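Long-range contacts in Rik1-associated factor 1 (PDB 4O9D), which forms part of the Clr4 methyltransferase complex, which helps to establish heterochromatin by methylating histone H3: residues N300-W305 with S315-G320; F274-K279 with V293-T298. All blocks are in the same frame, centred on the assembly; numbering follows the deposited sequence.

Interaction 1: residues N300-W305 with S315-G320; sequences NQTFVW and SLLKHG
Leu316 lies alongside Phe303 across an antiparallel strand pair, both side chains pointing the same way, and sets one methyl squarely on the ring. CD1 of Leu316 stands 4.1 Å from the Phe303 ring centroid, only 9° off the normal, a CH-pi contact over the centre of the face; CD2 lies 3.9 Å from CZ of Phe303. With CG anti to the backbone N (chi1 176°), the leucine runs beside the phenylalanine and its two methyls meet the ring. The same CD1 also meets Gln301, whose chain crosses the leucine obliquely with CD 3.6 Å from that methyl. Beyond it, Gln301 runs side by side with Lys318 and rests OE1 against the aliphatic CG, while its NE2 is held by Asp299.

Thr302, Val304 and Leu317 occupy the other face, where CD1 of Leu317 packs 3.7 Å from CG2 of Val304. A water joins the strands: it donates to Leu317 O, is hydrogen-bonded to Thr302 OG1, which is also bonded to Ser296 OG, and sits in plane at the His319 imidazole edge. Where the strands end, the side chains of Asn300 and His319 cross at about a right angle; the backbone O of Asn300 takes the His319 N-H at 3.0 Å, and Asn300 ND2 makes a weak, bent bond to Gly320 O. Asn300 OD1 is bound by Ser356 N.

Strands 301-306 and 315-318 form a propeller blade's outer hairpin. Phe303 touches Thr276 of strand 269-276, whereas Leu317 and Thr302 cover Phe351 of strand 351-354; His319 bonds through NE2 to Thr353 of that strand and through ND1 to Asp357 in the following turn, consistent with the Asp-His-Ser/Thr part of the WD40 tetrad.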
loop_
_atom_site.group_PDB
_atom_site.type_symbol
_atom_site.label_atom_id
_atom_site.label_comp_id
_atom_site.label_asym_id
_atom_site.label_seq_id
_atom_site.Cartn_x
_atom_site.Cartn_y
_atom_site.Cartn_z
ATOM N N ASN A 300 6.389 -16.914 2.382
ATOM C CA ASN A 300 5.484 -17.004 3.513
ATOM C C ASN A 300 6.215 -16.902 4.851
ATOM O O ASN A 300 5.822 -17.535 5.822
ATOM C CB ASN A 300 4.698 -18.323 3.439
ATOM C CG ASN A 300 3.208 -18.147 3.734
ATOM O OD1 ASN A 300 2.637 -17.056 3.569
ATOM N ND2 ASN A 300 2.568 -19.231 4.176
ATOM N N GLN A 301 7.288 -16.118 4.922
ATOM C CA GLN A 301 7.907 -15.866 6.226
ATOM C C GLN A 301 8.523 -14.479 6.217
ATOM O O GLN A 301 8.696 -13.902 5.151
ATOM C CB GLN A 301 8.961 -16.934 6.551
ATOM C CG GLN A 301 10.108 -16.994 5.563
ATOM C CD GLN A 301 10.902 -18.291 5.695
ATOM O OE1 GLN A 301 10.499 -19.208 6.431
ATOM N NE2 GLN A 301 12.020 -18.386 4.971
ATOM N N THR A 302 8.814 -13.944 7.405
ATOM C CA THR A 302 9.352 -12.589 7.553
ATOM C C THR A 302 10.687 -12.666 8.276
ATOM O O THR A 302 10.756 -13.191 9.409
ATOM C CB THR A 302 8.413 -11.718 8.413
ATOM O OG1 THR A 302 7.145 -11.558 7.761
ATOM C CG2 THR A 302 9.038 -10.358 8.705
ATOM N N PHE A 303 11.747 -12.181 7.634
ATOM C CA PHE A 303 13.037 -12.032 8.313
ATOM C C PHE A 303 13.033 -10.726 9.113
ATOM O O PHE A 303 12.492 -9.734 8.652
ATOM C CB PHE A 303 14.207 -12.062 7.309
ATOM C CG PHE A 303 14.541 -13.451 6.804
ATOM C CD1 PHE A 303 13.801 -14.034 5.805
ATOM C CD2 PHE A 303 15.595 -14.173 7.356
ATOM C CE1 PHE A 303 14.095 -15.290 5.339
ATOM C CE2 PHE A 303 15.888 -15.439 6.902
ATOM C CZ PHE A 303 15.135 -15.997 5.883
ATOM N N VAL A 304 13.621 -10.743 10.307
ATOM C CA VAL A 304 13.729 -9.552 11.151
ATOM C C VAL A 304 15.171 -9.310 11.571
ATOM O O VAL A 304 15.864 -10.266 11.910
ATOM C CB VAL A 304 12.915 -9.689 12.409
ATOM C CG1 VAL A 304 12.983 -8.374 13.214
ATOM C CG2 VAL A 304 11.452 -10.051 12.054
ATOM N N TRP A 305 15.600 -8.038 11.558
ATOM C CA TRP A 305 16.957 -7.650 11.935
ATOM C C TRP A 305 16.912 -6.569 12.996
ATOM O O TRP A 305 16.041 -5.715 12.993
ATOM C CB TRP A 305 17.727 -7.052 10.735
ATOM C CG TRP A 305 18.039 -7.983 9.627
ATOM C CD1 TRP A 305 19.132 -8.800 9.525
ATOM C CD2 TRP A 305 17.270 -8.192 8.436
ATOM N NE1 TRP A 305 19.078 -9.508 8.351
ATOM C CE2 TRP A 305 17.953 -9.147 7.660
ATOM C CE3 TRP A 305 16.071 -7.659 7.949
ATOM C CZ2 TRP A 305 17.483 -9.586 6.421
ATOM C CZ3 TRP A 305 15.600 -8.096 6.713
ATOM C CH2 TRP A 305 16.302 -9.057 5.968
ATOM N N SER A 315 15.461 -12.866 13.915
ATOM C CA SER A 315 14.441 -13.890 13.997
ATOM C C SER A 315 13.828 -14.145 12.638
ATOM O O SER A 315 14.022 -13.376 11.688
ATOM C CB SER A 315 13.347 -13.465 14.973
ATOM O OG SER A 315 12.489 -14.562 15.241
ATOM N N LEU A 316 13.095 -15.246 12.568
ATOM C CA LEU A 316 12.413 -15.666 11.369
ATOM C C LEU A 316 10.989 -16.059 11.765
ATOM O O LEU A 316 10.766 -17.003 12.549
ATOM C CB LEU A 316 13.175 -16.817 10.761
ATOM C CG LEU A 316 12.588 -17.477 9.524
ATOM C CD1 LEU A 316 11.948 -16.473 8.644
ATOM C CD2 LEU A 316 13.714 -18.205 8.798
ATOM N N LEU A 317 10.029 -15.295 11.257
ATOM C CA LEU A 317 8.640 -15.410 11.673
ATOM C C LEU A 317 7.850 -16.122 10.591
ATOM O O LEU A 317 7.521 -15.508 9.567
ATOM C CB LEU A 317 8.046 -14.022 11.868
ATOM C CG LEU A 317 8.899 -12.978 12.598
ATOM C CD1 LEU A 317 8.124 -11.673 12.499
ATOM C CD2 LEU A 317 9.160 -13.362 14.060
ATOM N N LYS A 318 7.521 -17.393 10.819
ATOM C CA LYS A 318 6.998 -18.247 9.761
ATOM C C LYS A 318 5.473 -18.384 9.742
ATOM O O LYS A 318 4.829 -18.434 10.780
ATOM C CB LYS A 318 7.607 -19.640 9.894
ATOM C CG LYS A 318 9.088 -19.704 9.584
ATOM C CD LYS A 318 9.677 -21.064 10.002
ATOM C CE LYS A 318 10.959 -21.360 9.218
ATOM N NZ LYS A 318 11.612 -22.646 9.595
ATOM N N HIS A 319 4.895 -18.472 8.550
ATOM C CA HIS A 319 3.507 -18.912 8.453
ATOM C C HIS A 319 3.465 -20.362 7.991
ATOM O O HIS A 319 4.488 -20.951 7.651
ATOM C CB HIS A 319 2.698 -18.036 7.497
ATOM C CG HIS A 319 2.221 -16.760 8.116
ATOM N ND1 HIS A 319 0.885 -16.487 8.336
ATOM C CD2 HIS A 319 2.907 -15.696 8.587
ATOM C CE1 HIS A 319 0.774 -15.303 8.907
ATOM N NE2 HIS A 319 1.982 -14.804 9.073
ATOM N N GLY A 320 2.266 -20.917 7.938
ATOM C CA GLY A 320 2.097 -22.322 7.635
ATOM C C GLY A 320 1.843 -22.620 6.175
ATOM O O GLY A 320 1.988 -21.767 5.299
HETATM O O HOH W 1 5.717 -13.586 8.864
#

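Interaction 2: residues F274-K279 with V293-T298; sequences FTTTQK and VTSSGT
The backbones of 274-278 and 293-297 run in nearly the same direction, 17° apart, and converge from 8.9 Å between the CA atoms of Phe274 and Val293 to 6.3 Å between those of Gln278 and Gly297. This is the meeting of two blades in the WD-repeat beta-propeller that makes up this part of the protein: strand 269-276 closes one blade on its outer side, and strand 292-297 lies within the next, so the contact is made by side chains without a shared strand pairing.

At the wide end Phe274 and Val293 are in apolar contact. CG1 of the valine lies over one face of the ring, while CG2 approaches CZ of Phe274 at 3.9 Å. At the narrow end Gln278 spans the gap, its CG anti to the carbonyl carbon (chi1 -63°) and the chain extended beyond. NE2 donates to Ser295 O at 3.2 Å, from well above that carbonyl's plane, and also to Asp299 OD1. Gly297, having no side chain, leaves room for NE2 to lie near its backbone. An alanine in place of Gln278 would probably leave the Ser295 hydroxyl without its acceptor and open a gap between the blades. Thr276 holds the turn that delivers the glutamine, its OG1 accepting from Gln278 N in an ST turn (3.1 Å, nearly straight at 170°). That hydroxyl then donates to Gln278 OE1 at 3.0 Å, and Ser295 OG reaches the same oxygen at 2.8 Å from the opposite face of the amide plane.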
loop_
_atom_site.group_PDB
_atom_site.type_symbol
_atom_site.label_atom_id
_atom_site.label_comp_id
_atom_site.label_asym_id
_atom_site.label_seq_id
_atom_site.Cartn_x
_atom_site.Cartn_y
_atom_site.Cartn_z
ATOM N N PHE A 274 20.663 -4.794 4.288
ATOM C CA PHE A 274 20.513 -6.161 4.772
ATOM C C PHE A 274 20.306 -7.023 3.535
ATOM O O PHE A 274 19.755 -6.566 2.511
ATOM C CB PHE A 274 19.276 -6.269 5.667
ATOM C CG PHE A 274 19.217 -5.231 6.739
ATOM C CD1 PHE A 274 18.751 -3.954 6.456
ATOM C CD2 PHE A 274 19.640 -5.525 8.031
ATOM C CE1 PHE A 274 18.711 -2.981 7.434
ATOM C CE2 PHE A 274 19.604 -4.569 9.019
ATOM C CZ PHE A 274 19.136 -3.296 8.733
ATOM N N THR A 275 20.735 -8.268 3.623
ATOM C CA THR A 275 20.514 -9.202 2.557
ATOM C C THR A 275 19.719 -10.383 3.094
ATOM O O THR A 275 19.851 -10.785 4.259
ATOM C CB THR A 275 21.830 -9.671 1.955
ATOM O OG1 THR A 275 22.551 -10.420 2.933
ATOM C CG2 THR A 275 22.649 -8.480 1.552
ATOM N N THR A 276 18.885 -10.929 2.235
ATOM C CA THR A 276 18.021 -12.035 2.619
ATOM C C THR A 276 18.043 -13.040 1.510
ATOM O O THR A 276 18.225 -12.672 0.336
ATOM C CB THR A 276 16.557 -11.580 2.739
ATOM O OG1 THR A 276 15.720 -12.711 3.010
ATOM C CG2 THR A 276 16.102 -10.965 1.450
ATOM N N THR A 277 17.779 -14.293 1.858
ATOM C CA THR A 277 17.666 -15.352 0.863
ATOM C C THR A 277 16.323 -15.358 0.117
ATOM O O THR A 277 16.173 -16.054 -0.891
ATOM C CB THR A 277 17.854 -16.723 1.524
ATOM O OG1 THR A 277 17.025 -16.796 2.681
ATOM C CG2 THR A 277 19.290 -16.911 1.930
ATOM N N GLN A 278 15.349 -14.588 0.600
ATOM C CA GLN A 278 14.060 -14.484 -0.086
ATOM C C GLN A 278 14.225 -13.995 -1.515
ATOM O O GLN A 278 14.864 -12.977 -1.762
ATOM C CB GLN A 278 13.142 -13.516 0.663
ATOM C CG GLN A 278 12.822 -13.995 2.051
ATOM C CD GLN A 278 12.226 -12.926 2.909
ATOM O OE1 GLN A 278 12.876 -11.923 3.200
ATOM N NE2 GLN A 278 10.979 -13.125 3.324
ATOM N N LYS A 279 13.634 -14.710 -2.460
ATOM C CA LYS A 279 13.785 -14.356 -3.852
ATOM C C LYS A 279 12.757 -13.315 -4.300
ATOM O O LYS A 279 12.921 -12.709 -5.357
ATOM C CB LYS A 279 13.687 -15.614 -4.714
ATOM C CG LYS A 279 12.292 -16.173 -4.814
ATOM C CD LYS A 279 12.324 -17.685 -4.993
ATOM C CE LYS A 279 11.039 -18.191 -5.625
ATOM N NZ LYS A 279 11.323 -19.324 -6.558
ATOM N N VAL A 293 14.092 -3.967 11.564
ATOM C CA VAL A 293 13.785 -3.947 10.160
ATOM C C VAL A 293 13.281 -5.332 9.772
ATOM O O VAL A 293 13.769 -6.347 10.292
ATOM C CB VAL A 293 15.054 -3.597 9.382
ATOM C CG1 VAL A 293 14.823 -3.772 7.891
ATOM C CG2 VAL A 293 15.513 -2.179 9.775
ATOM N N THR A 294 12.279 -5.381 8.890
ATOM C CA THR A 294 11.655 -6.655 8.522
ATOM C C THR A 294 11.573 -6.805 7.016
ATOM O O THR A 294 11.552 -5.825 6.291
ATOM C CB THR A 294 10.212 -6.760 9.090
ATOM O OG1 THR A 294 9.320 -5.910 8.338
ATOM C CG2 THR A 294 10.188 -6.368 10.546
ATOM N N SER A 295 11.490 -8.049 6.559
ATOM C CA SER A 295 11.341 -8.359 5.140
ATOM C C SER A 295 10.397 -9.561 4.994
ATOM O O SER A 295 10.746 -10.687 5.401
ATOM C CB SER A 295 12.709 -8.716 4.547
ATOM O OG SER A 295 12.571 -9.188 3.220
ATOM N N SER A 296 9.203 -9.333 4.454
ATOM C CA SER A 296 8.216 -10.408 4.333
ATOM C C SER A 296 8.106 -10.820 2.881
ATOM O O SER A 296 7.953 -9.977 1.976
ATOM C CB SER A 296 6.828 -9.996 4.849
ATOM O OG SER A 296 6.864 -9.400 6.132
ATOM N N GLY A 297 8.149 -12.120 2.628
ATOM C CA GLY A 297 8.245 -12.547 1.243
ATOM C C GLY A 297 7.201 -13.513 0.768
ATOM O O GLY A 297 6.294 -13.912 1.516
ATOM N N THR A 298 7.356 -13.889 -0.499
ATOM C CA THR A 298 6.520 -14.906 -1.127
ATOM C C THR A 298 6.848 -16.278 -0.579
ATOM O O THR A 298 6.118 -17.225 -0.876
ATOM C CB THR A 298 6.703 -14.943 -2.673
ATOM O OG1 THR A 298 8.036 -15.385 -2.993
ATOM C CG2 THR A 298 6.450 -13.543 -3.292
#

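Interactions 1 and 2, with centres about 9 Å apart, show how a propeller blade is joined both within itself and to its predecessor. Strands 292-297 and 301-306, one from each contact, are neighbours in the sheet: Trp305 N lies 2.8 Å from Val293 O, and the hydroxyls Thr302 OG1 and Ser296 OG are 2.7 Å apart, both probable hydrogen bonds. The Trp305 ring meets that of Phe274, carrying the inter-blade contact of 274-279 onto the strand that interaction 1 uses. Asp299, in the turn between the two strands, serves glutamines of both contacts, one with each carboxylate oxygen.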